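Local coordinates for protein cysteine synthase (Helicobacter pylori, PDB 6AHI) that uses a pyridoxal 5'-phosphate cofactor to make L-cysteine and acetate from O-acetyl-L-serine and hydrogen sulfide, and has cystathionine beta-synthase activity, at residues A[22-27]-A[254-259]; A[69-74]-A[144-149]; A[92-97]-A[111-116]. All coordinates share one frame; numbering follows the deposited sequence.

Interaction 1: residues A[22-27]-A[254-259]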
loop_
_atom_site.group_PDB
_atom_site.type_symbol
_atom_site.label_atom_id
_atom_site.label_comp_id
_atom_site.label_asym_id
_atom_site.label_seq_id
_atom_site.Cartn_x
_atom_site.Cartn_y
_atom_site.Cartn_z
ATOM N N LYS A 22 3.361 -7.468 25.565
ATOM C CA LYS A 22 4.678 -7.755 24.981
ATOM C C LYS A 22 5.172 -6.583 24.131
ATOM O O LYS A 22 6.336 -6.495 23.882
ATOM C CB LYS A 22 4.666 -8.894 23.951
ATOM C CG LYS A 22 4.321 -10.279 24.451
ATOM C CD LYS A 22 5.100 -10.668 25.662
ATOM C CE LYS A 22 4.529 -11.902 26.324
ATOM N NZ LYS A 22 3.407 -11.572 27.243
ATOM N N ASP A 23 4.240 -5.792 23.591
ATOM C CA ASP A 23 4.482 -4.786 22.564
ATOM C C ASP A 23 4.511 -3.377 23.174
ATOM O O ASP A 23 5.345 -2.546 22.814
ATOM C CB ASP A 23 3.345 -4.833 21.538
ATOM C CG ASP A 23 3.221 -6.172 20.856
ATOM O OD1 ASP A 23 4.253 -6.634 20.338
ATOM O OD2 ASP A 23 2.118 -6.772 20.892
ATOM N N TYR A 24 3.557 -3.115 24.071
ATOM C CA TYR A 24 3.283 -1.797 24.647
ATOM C C TYR A 24 2.744 -1.973 26.066
ATOM O O TYR A 24 2.256 -3.039 26.376
ATOM C CB TYR A 24 2.232 -1.049 23.810
ATOM C CG TYR A 24 2.767 -0.598 22.479
ATOM C CD1 TYR A 24 3.564 0.538 22.379
ATOM C CD2 TYR A 24 2.531 -1.346 21.333
ATOM C CE1 TYR A 24 4.094 0.928 21.163
ATOM C CE2 TYR A 24 3.072 -0.976 20.116
ATOM C CZ TYR A 24 3.846 0.165 20.034
ATOM O OH TYR A 24 4.407 0.518 18.843
ATOM N N PRO A 25 2.777 -0.939 26.941
ATOM C CA PRO A 25 2.181 -1.027 28.290
ATOM C C PRO A 25 0.655 -1.231 28.331
ATOM O O PRO A 25 -0.102 -0.380 28.686
ATOM C CB PRO A 25 2.586 0.304 28.946
ATOM C CG PRO A 25 2.791 1.252 27.752
ATOM C CD PRO A 25 3.447 0.360 26.703
ATOM N N ILE A 26 0.228 -2.450 28.022
ATOM C CA ILE A 26 -1.172 -2.870 27.997
ATOM C C ILE A 26 -1.336 -3.838 29.169
ATOM O O ILE A 26 -0.472 -4.671 29.361
ATOM C CB ILE A 26 -1.442 -3.501 26.623
ATOM C CG1 ILE A 26 -1.323 -2.451 25.515
ATOM C CG2 ILE A 26 -2.780 -4.212 26.560
ATOM C CD1 ILE A 26 -1.180 -3.018 24.112
ATOM N N PRO A 27 -2.364 -3.740 30.045
ATOM C CA PRO A 27 -2.463 -4.668 31.175
ATOM C C PRO A 27 -2.399 -6.141 30.765
ATOM O O PRO A 27 -2.723 -6.496 29.653
ATOM C CB PRO A 27 -3.820 -4.335 31.814
ATOM C CG PRO A 27 -4.036 -2.864 31.442
ATOM C CD PRO A 27 -3.429 -2.737 30.055
ATOM N N ARG A 254 5.556 6.992 14.626
ATOM C CA ARG A 254 6.951 6.534 14.436
ATOM C C ARG A 254 7.176 5.174 15.134
ATOM O O ARG A 254 7.805 4.305 14.581
ATOM C CB ARG A 254 7.950 7.587 14.919
ATOM C CG ARG A 254 7.892 8.906 14.163
ATOM C CD ARG A 254 9.052 9.810 14.524
ATOM N NE ARG A 254 9.168 10.060 15.966
ATOM C CZ ARG A 254 8.613 11.092 16.624
ATOM N NH1 ARG A 254 7.921 12.011 15.969
ATOM N NH2 ARG A 254 8.745 11.178 17.938
ATOM N N LYS A 255 6.626 4.989 16.336
ATOM C CA LYS A 255 6.774 3.738 17.073
ATOM C C LYS A 255 6.118 2.573 16.317
ATOM O O LYS A 255 6.666 1.476 16.278
ATOM C CB LYS A 255 6.153 3.817 18.464
ATOM C CG LYS A 255 6.833 4.746 19.452
ATOM C CD LYS A 255 6.102 4.666 20.774
ATOM C CE LYS A 255 6.535 5.716 21.760
ATOM N NZ LYS A 255 7.971 5.583 22.030
ATOM N N LEU A 256 4.948 2.800 15.712
ATOM C CA LEU A 256 4.265 1.733 14.979
ATOM C C LEU A 256 5.130 1.223 13.822
ATOM O O LEU A 256 5.202 0.048 13.603
ATOM C CB LEU A 256 2.894 2.210 14.506
ATOM C CG LEU A 256 1.843 2.303 15.612
ATOM C CD1 LEU A 256 0.624 3.049 15.137
ATOM C CD2 LEU A 256 1.419 0.920 16.107
ATOM N N ALA A 257 5.865 2.107 13.156
ATOM C CA ALA A 257 6.777 1.732 12.092
ATOM C C ALA A 257 8.013 1.003 12.655
ATOM O O ALA A 257 8.337 -0.095 12.200
ATOM C CB ALA A 257 7.209 2.990 11.315
ATOM N N LYS A 258 8.700 1.651 13.608
ATOM C CA LYS A 258 9.967 1.169 14.179
ATOM C C LYS A 258 9.786 -0.149 14.933
ATOM O O LYS A 258 10.578 -1.068 14.778
ATOM C CB LYS A 258 10.557 2.210 15.137
ATOM C CG LYS A 258 12.058 2.116 15.348
ATOM C CD LYS A 258 12.563 3.240 16.243
ATOM C CE LYS A 258 13.909 3.825 15.848
ATOM N NZ LYS A 258 14.992 2.862 16.150
ATOM N N LYS A 259 8.719 -0.250 15.719
ATOM C CA LYS A 259 8.539 -1.409 16.594
ATOM C C LYS A 259 7.720 -2.515 15.898
ATOM O O LYS A 259 7.868 -3.647 16.241
ATOM C CB LYS A 259 7.807 -1.017 17.886
ATOM C CG LYS A 259 8.534 -0.069 18.832
ATOM C CD LYS A 259 7.768 0.091 20.172
ATOM C CE LYS A 259 8.611 0.769 21.233
ATOM N NZ LYS A 259 9.689 -0.120 21.741
#
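The ring of Tyr-24 reaches helix 246-260 hydroxyl first. Lys-255 CD lies at the ring edge, near its plane. Lys-259 CD approaches the same ring obliquely, 3.9 Å from Tyr-24 CE1. Outside the two segments, Phe-272 of helix 266-281 forms an edge-to-face (T-shaped) pair with this ring. The contact joins the connection between antiparallel strands 16-19 and 31-36 to a helix of the larger, six-stranded part of this fold type II enzyme. The chain turns at once after Tyr-24, in an inverse gamma turn centred on Pro-25.

The methylenes of Lys-259 cross the phenol obliquely. Its CB and CD both border the hydroxyl, with CD 3.6 Å from Tyr-24 OH. On the helix, CB of Lys-255 is 3.8 Å from Tyr-24 OH. Leu-256 brings its CD2 branch to 4.1 Å from the same oxygen. Lysine carbons rather than ammonium groups thus do the touching, and the contact is mostly van der Waals. The hydroxyl is hydrogen-bonded to Asn-260 OD1, one residue beyond the segment. Within 254-259, the backbone atom closest to Tyr-24 OH is Lys-255 O, at 3.5 Å.

Interaction 2: residues A[69-74]-A[144-149]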
loop_
_atom_site.group_PDB
_atom_site.type_symbol
_atom_site.label_atom_id
_atom_site.label_comp_id
_atom_site.label_asym_id
_atom_site.label_seq_id
_atom_site.Cartn_x
_atom_site.Cartn_y
_atom_site.Cartn_z
ATOM N N ILE A 69 -19.932 12.277 -10.589
ATOM C CA ILE A 69 -19.757 12.396 -9.137
ATOM C C ILE A 69 -18.933 13.648 -8.843
ATOM O O ILE A 69 -17.835 13.780 -9.394
ATOM C CB ILE A 69 -19.029 11.181 -8.531
ATOM C CG1 ILE A 69 -19.641 9.838 -8.938
ATOM C CG2 ILE A 69 -18.955 11.345 -7.016
ATOM C CD1 ILE A 69 -21.132 9.777 -8.742
ATOM N N ILE A 70 -19.446 14.508 -7.948
ATOM C CA ILE A 70 -18.738 15.683 -7.442
ATOM C C ILE A 70 -18.633 15.581 -5.913
ATOM O O ILE A 70 -19.629 15.364 -5.264
ATOM C CB ILE A 70 -19.483 16.966 -7.844
ATOM C CG1 ILE A 70 -19.903 16.962 -9.320
ATOM C CG2 ILE A 70 -18.664 18.198 -7.486
ATOM C CD1 ILE A 70 -20.610 18.205 -9.759
ATOM N N GLU A 71 -17.442 15.800 -5.346
ATOM C CA GLU A 71 -17.264 15.793 -3.889
ATOM C C GLU A 71 -16.141 16.747 -3.484
ATOM O O GLU A 71 -15.070 16.727 -4.080
ATOM C CB GLU A 71 -16.998 14.368 -3.400
ATOM C CG GLU A 71 -16.954 14.207 -1.891
ATOM C CD GLU A 71 -18.220 14.538 -1.108
ATOM O OE1 GLU A 71 -19.159 15.172 -1.688
ATOM O OE2 GLU A 71 -18.265 14.173 0.104
ATOM N N PRO A 72 -16.333 17.610 -2.449
ATOM C CA PRO A 72 -15.210 18.282 -1.790
ATOM C C PRO A 72 -14.486 17.287 -0.869
ATOM O O PRO A 72 -15.135 16.513 -0.180
ATOM C CB PRO A 72 -15.900 19.399 -0.993
ATOM C CG PRO A 72 -17.220 18.764 -0.608
ATOM C CD PRO A 72 -17.625 17.971 -1.840
ATOM N N THR A 73 -13.153 17.281 -0.887
ATOM C CA THR A 73 -12.396 16.303 -0.093
ATOM C C THR A 73 -10.999 16.864 0.165
ATOM O O THR A 73 -10.513 17.658 -0.584
ATOM C CB THR A 73 -12.384 14.904 -0.745
ATOM O OG1 THR A 73 -11.476 13.998 -0.112
ATOM C CG2 THR A 73 -11.993 14.933 -2.202
ATOM N N ALA A 74 -10.415 16.466 1.293
ATOM C CA ALA A 74 -9.014 16.725 1.609
ATOM C C ALA A 74 -8.174 15.487 1.259
ATOM O O ALA A 74 -6.981 15.465 1.559
ATOM C CB ALA A 74 -8.870 17.145 3.064
ATOM N N PRO A 144 -22.365 13.727 -2.891
ATOM C CA PRO A 144 -22.598 12.991 -1.652
ATOM C C PRO A 144 -22.664 13.902 -0.418
ATOM O O PRO A 144 -23.509 13.680 0.444
ATOM C CB PRO A 144 -21.399 12.039 -1.524
ATOM C CG PRO A 144 -20.824 11.943 -2.918
ATOM C CD PRO A 144 -21.189 13.234 -3.624
ATOM N N LEU A 145 -21.778 14.904 -0.352
ATOM C CA LEU A 145 -21.535 15.700 0.873
ATOM C C LEU A 145 -21.449 14.760 2.071
ATOM O O LEU A 145 -22.376 14.687 2.877
ATOM C CB LEU A 145 -22.628 16.755 1.045
ATOM C CG LEU A 145 -22.556 17.872 0.007
ATOM C CD1 LEU A 145 -23.759 18.814 0.110
ATOM C CD2 LEU A 145 -21.251 18.655 0.139
ATOM N N GLN A 146 -20.333 14.028 2.114
ATOM C CA GLN A 146 -20.071 13.018 3.115
ATOM C C GLN A 146 -20.264 13.602 4.525
ATOM O O GLN A 146 -20.706 12.903 5.425
ATOM C CB GLN A 146 -18.652 12.444 2.942
ATOM C CG GLN A 146 -17.540 13.415 3.344
ATOM C CD GLN A 146 -16.183 13.024 2.812
ATOM O OE1 GLN A 146 -15.642 11.978 3.183
ATOM N NE2 GLN A 146 -15.615 13.862 1.943
ATOM N N PHE A 147 -19.936 14.887 4.703
ATOM C CA PHE A 147 -19.899 15.516 6.030
ATOM C C PHE A 147 -21.308 15.688 6.615
ATOM O O PHE A 147 -21.438 15.896 7.814
ATOM C CB PHE A 147 -19.128 16.835 5.983
ATOM C CG PHE A 147 -17.694 16.642 5.580
ATOM C CD1 PHE A 147 -16.784 16.043 6.448
ATOM C CD2 PHE A 147 -17.280 16.970 4.296
ATOM C CE1 PHE A 147 -15.474 15.819 6.047
ATOM C CE2 PHE A 147 -15.966 16.758 3.901
ATOM C CZ PHE A 147 -15.067 16.180 4.778
ATOM N N GLU A 148 -22.360 15.557 5.799
ATOM C CA GLU A 148 -23.724 15.623 6.333
ATOM C C GLU A 148 -24.586 14.448 5.854
ATOM O O GLU A 148 -25.711 14.299 6.303
ATOM C CB GLU A 148 -24.375 16.964 5.990
ATOM C CG GLU A 148 -24.383 17.307 4.510
ATOM C CD GLU A 148 -25.202 18.548 4.160
ATOM O OE1 GLU A 148 -25.354 19.431 5.029
ATOM O OE2 GLU A 148 -25.704 18.633 3.021
ATOM N N ASN A 149 -24.067 13.593 4.975
ATOM C CA ASN A 149 -24.904 12.562 4.393
ATOM C C ASN A 149 -24.974 11.400 5.377
ATOM O O ASN A 149 -23.938 10.837 5.693
ATOM C CB ASN A 149 -24.387 12.145 3.010
ATOM C CG ASN A 149 -25.364 11.269 2.255
ATOM O OD1 ASN A 149 -26.133 10.526 2.854
ATOM N ND2 ASN A 149 -25.351 11.353 0.932
#
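Glu-71 OE2 is gripped by Gln-146. The backbone N of Gln-146 gives a hydrogen bond of 2.9 Å to Glu-71 OE2, nearly straight at 170°, on the syn lone pair. The side-chain NE2 of Gln-146 also lies 3.2 Å from Glu-71 OE2. The other carboxylate oxygen takes the preceding N-H: Leu-145 N is 3.0 Å from Glu-71 OE1. That bond is more bent, at 135°, and arrives on the syn side, somewhat out of the carboxylate plane. Two successive backbone N-H groups therefore hold the two oxygens and restrict rotation of the group. They would be expected to favour the charged carboxylate.

The glutamate chain bends at chi2, which turns CD to the side of the loop. Pro-144 CD meets Glu-71 OE1 and lies close to Ile-70 O, at 3.1 Å. The Gln-146 amide plane is turned 35° from the carboxylate. Its OE1 is hydrogen-bonded to Thr-77 OG1. Gln-146 CG sits 3.6 Å above the Phe-147 ring, over its centre. Pro-72 O lies at that ring's edge, 4.2 Å from Phe-147 CE2. On the apolar side, Leu-145 CD2 meets Pro-72 CG at 4.1 Å, the two side chains crossing at about a right angle.

Phe-147 touches Ser-181, and Thr-73 lies close to Asn-76; both partners probably bind pyridoxal phosphate. A buried carboxylate that accepts two successive N-H groups thus joins the loop after strand 141-142 to strand 68-72, at the C-terminal ends of parallel strands bordering the cofactor site.

Interaction 3: residues A[92-97]-A[111-116]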
loop_
_atom_site.group_PDB
_atom_site.type_symbol
_atom_site.label_atom_id
_atom_site.label_comp_id
_atom_site.label_asym_id
_atom_site.label_seq_id
_atom_site.Cartn_x
_atom_site.Cartn_y
_atom_site.Cartn_z
ATOM N N THR A 92 -15.650 11.733 -12.386
ATOM C CA THR A 92 -15.570 12.288 -11.036
ATOM C C THR A 92 -14.906 13.674 -11.081
ATOM O O THR A 92 -13.986 13.901 -11.855
ATOM C CB THR A 92 -14.786 11.363 -10.096
ATOM O OG1 THR A 92 -13.475 11.180 -10.639
ATOM C CG2 THR A 92 -15.444 10.015 -9.909
ATOM N N ILE A 93 -15.377 14.580 -10.213
ATOM C CA ILE A 93 -14.766 15.897 -10.001
ATOM C C ILE A 93 -14.544 16.066 -8.495
ATOM O O ILE A 93 -15.476 15.901 -7.720
ATOM C CB ILE A 93 -15.640 17.039 -10.586
ATOM C CG1 ILE A 93 -15.967 16.835 -12.063
ATOM C CG2 ILE A 93 -14.970 18.378 -10.365
ATOM C CD1 ILE A 93 -17.188 17.590 -12.535
ATOM N N PHE A 94 -13.305 16.354 -8.084
ATOM C CA PHE A 94 -13.026 16.604 -6.677
ATOM C C PHE A 94 -12.569 18.057 -6.495
ATOM O O PHE A 94 -11.774 18.591 -7.273
ATOM C CB PHE A 94 -12.054 15.566 -6.119
ATOM C CG PHE A 94 -12.595 14.172 -6.282
ATOM C CD1 PHE A 94 -13.787 13.800 -5.690
ATOM C CD2 PHE A 94 -11.941 13.242 -7.063
ATOM C CE1 PHE A 94 -14.303 12.524 -5.848
ATOM C CE2 PHE A 94 -12.470 11.974 -7.246
ATOM C CZ PHE A 94 -13.658 11.625 -6.656
ATOM N N VAL A 95 -13.129 18.696 -5.457
ATOM C CA VAL A 95 -12.763 20.052 -5.084
ATOM C C VAL A 95 -11.915 19.972 -3.815
ATOM O O VAL A 95 -12.368 19.490 -2.779
ATOM C CB VAL A 95 -13.993 20.953 -4.901
ATOM C CG1 VAL A 95 -13.560 22.407 -4.774
ATOM C CG2 VAL A 95 -14.986 20.780 -6.042
ATOM N N VAL A 96 -10.657 20.402 -3.956
ATOM C CA VAL A 96 -9.625 20.221 -2.952
ATOM C C VAL A 96 -8.950 21.567 -2.720
ATOM O O VAL A 96 -8.502 22.195 -3.677
ATOM C CB VAL A 96 -8.597 19.174 -3.413
ATOM C CG1 VAL A 96 -7.476 19.004 -2.391
ATOM C CG2 VAL A 96 -9.270 17.832 -3.701
ATOM N N PRO A 97 -8.834 22.018 -1.464
ATOM C CA PRO A 97 -8.119 23.245 -1.152
ATOM C C PRO A 97 -6.684 23.094 -1.649
ATOM O O PRO A 97 -6.071 22.136 -1.333
ATOM C CB PRO A 97 -8.057 23.206 0.376
ATOM C CG PRO A 97 -9.298 22.483 0.742
ATOM C CD PRO A 97 -9.406 21.387 -0.290
ATOM N N LEU A 111 -6.150 8.377 -11.247
ATOM C CA LEU A 111 -7.316 7.476 -11.351
ATOM C C LEU A 111 -8.415 8.015 -12.278
ATOM O O LEU A 111 -9.504 7.420 -12.352
ATOM C CB LEU A 111 -7.886 7.223 -9.956
ATOM C CG LEU A 111 -6.984 6.437 -9.016
ATOM C CD1 LEU A 111 -7.452 6.555 -7.583
ATOM C CD2 LEU A 111 -6.890 4.965 -9.437
ATOM N N GLY A 112 -8.192 9.174 -12.900
ATOM C CA GLY A 112 -9.096 9.723 -13.896
ATOM C C GLY A 112 -9.992 10.859 -13.400
ATOM O O GLY A 112 -10.887 11.272 -14.131
ATOM N N ALA A 113 -9.777 11.354 -12.172
ATOM C CA ALA A 113 -10.626 12.432 -11.625
ATOM C C ALA A 113 -10.148 13.802 -12.127
ATOM O O ALA A 113 -8.956 14.017 -12.341
ATOM C CB ALA A 113 -10.612 12.379 -10.121
ATOM N N LEU A 114 -11.106 14.717 -12.318
ATOM C CA LEU A 114 -10.832 16.158 -12.474
ATOM C C LEU A 114 -10.714 16.763 -11.063
ATOM O O LEU A 114 -11.596 16.595 -10.263
ATOM C CB LEU A 114 -11.960 16.786 -13.303
ATOM C CG LEU A 114 -11.942 18.316 -13.438
ATOM C CD1 LEU A 114 -10.701 18.769 -14.200
ATOM C CD2 LEU A 114 -13.200 18.841 -14.136
ATOM N N VAL A 115 -9.561 17.366 -10.743
ATOM C CA VAL A 115 -9.315 17.988 -9.459
ATOM C C VAL A 115 -9.354 19.508 -9.665
ATOM O O VAL A 115 -8.632 20.035 -10.498
ATOM C CB VAL A 115 -7.986 17.542 -8.831
ATOM C CG1 VAL A 115 -7.653 18.344 -7.586
ATOM C CG2 VAL A 115 -7.984 16.055 -8.486
ATOM N N ILE A 116 -10.248 20.175 -8.931
ATOM C CA ILE A 116 -10.399 21.649 -8.962
ATOM C C ILE A 116 -9.961 22.160 -7.589
ATOM O O ILE A 116 -10.406 21.642 -6.561
ATOM C CB ILE A 116 -11.841 22.050 -9.301
ATOM C CG1 ILE A 116 -12.178 21.657 -10.739
ATOM C CG2 ILE A 116 -12.071 23.550 -9.051
ATOM C CD1 ILE A 116 -13.654 21.629 -11.050
#
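Gly-112 and Ala-113 bring the chain from helix 102-110 alongside Thr-92. Gly-112 has positive phi (103°) and ends the helix in a Schellman motif.

Ala-113 CB is wedged between two side chains of the neighbouring strand. It lies 3.1 Å from Thr-92 OG1, which stands between its own backbone N and carbonyl carbon (chi1 58°). It also approaches the Phe-94 ring obliquely, 3.4 Å from Phe-94 CD2.

Leu-114 begins the parallel ladder. Its N bonds to Thr-92 O at 3.0 Å. Its O accepts Phe-94 N at 2.8 Å. The Leu-114 side chain lies beside that of Ile-93 and points the same way, with Leu-114 CD2 4.0 Å from Ile-93 CG1.

Val-115 pairs with Phe-94. It gives a CA-H...O contact to Phe-94 O, and its CG1 touches Val-96 CG2. Helix 102-110 covers this face through Met-108 and Gln-105.

Ile-116 continues the ladder. Its N meets Phe-94 O at 2.8 Å, and its O takes Val-96 N at 2.9 Å. On the other face, Ile-116 CD1 rests against Ile-93 CG2, at 3.6 Å. Lys-130 of helix 123-137 lies against Ile-116 on this face.

Strand 91-97, helix 102-110 and strand 114-118 form a beta-alpha-beta crossover in the four-stranded parallel sheet. Four N-H...O bonds and three CA-H...O contacts fix the register. The side chains on the two faces add apolar packing. The pairing is therefore set by the backbone, and the side chains hold it without making polar bonds across the two strands.

How the interactions relate
From the N terminus, the chain first passes residues 22-27, which meet 254-259 in interaction 1 and close a loop of 226 residues. Within it, 69-74 meets 144-149 in interaction 2, and inside that loop 92-97 meets 111-116 in interaction 3; none cross. Interactions 2 and 3 share one parallel sheet, where strands 68-72 and 91-97 are neighbours. Ile-93 N lies 2.7 Å from Ile-69 O, a probable hydrogen bond. Interaction 1 sits across the chain's centre, about 20 Å from interaction 2 between nearest atoms, and belongs to the six-stranded part. In the homodimer, Leu-111 packs on Ala-257 of the second subunit, on that subunit's copy of helix 246-260.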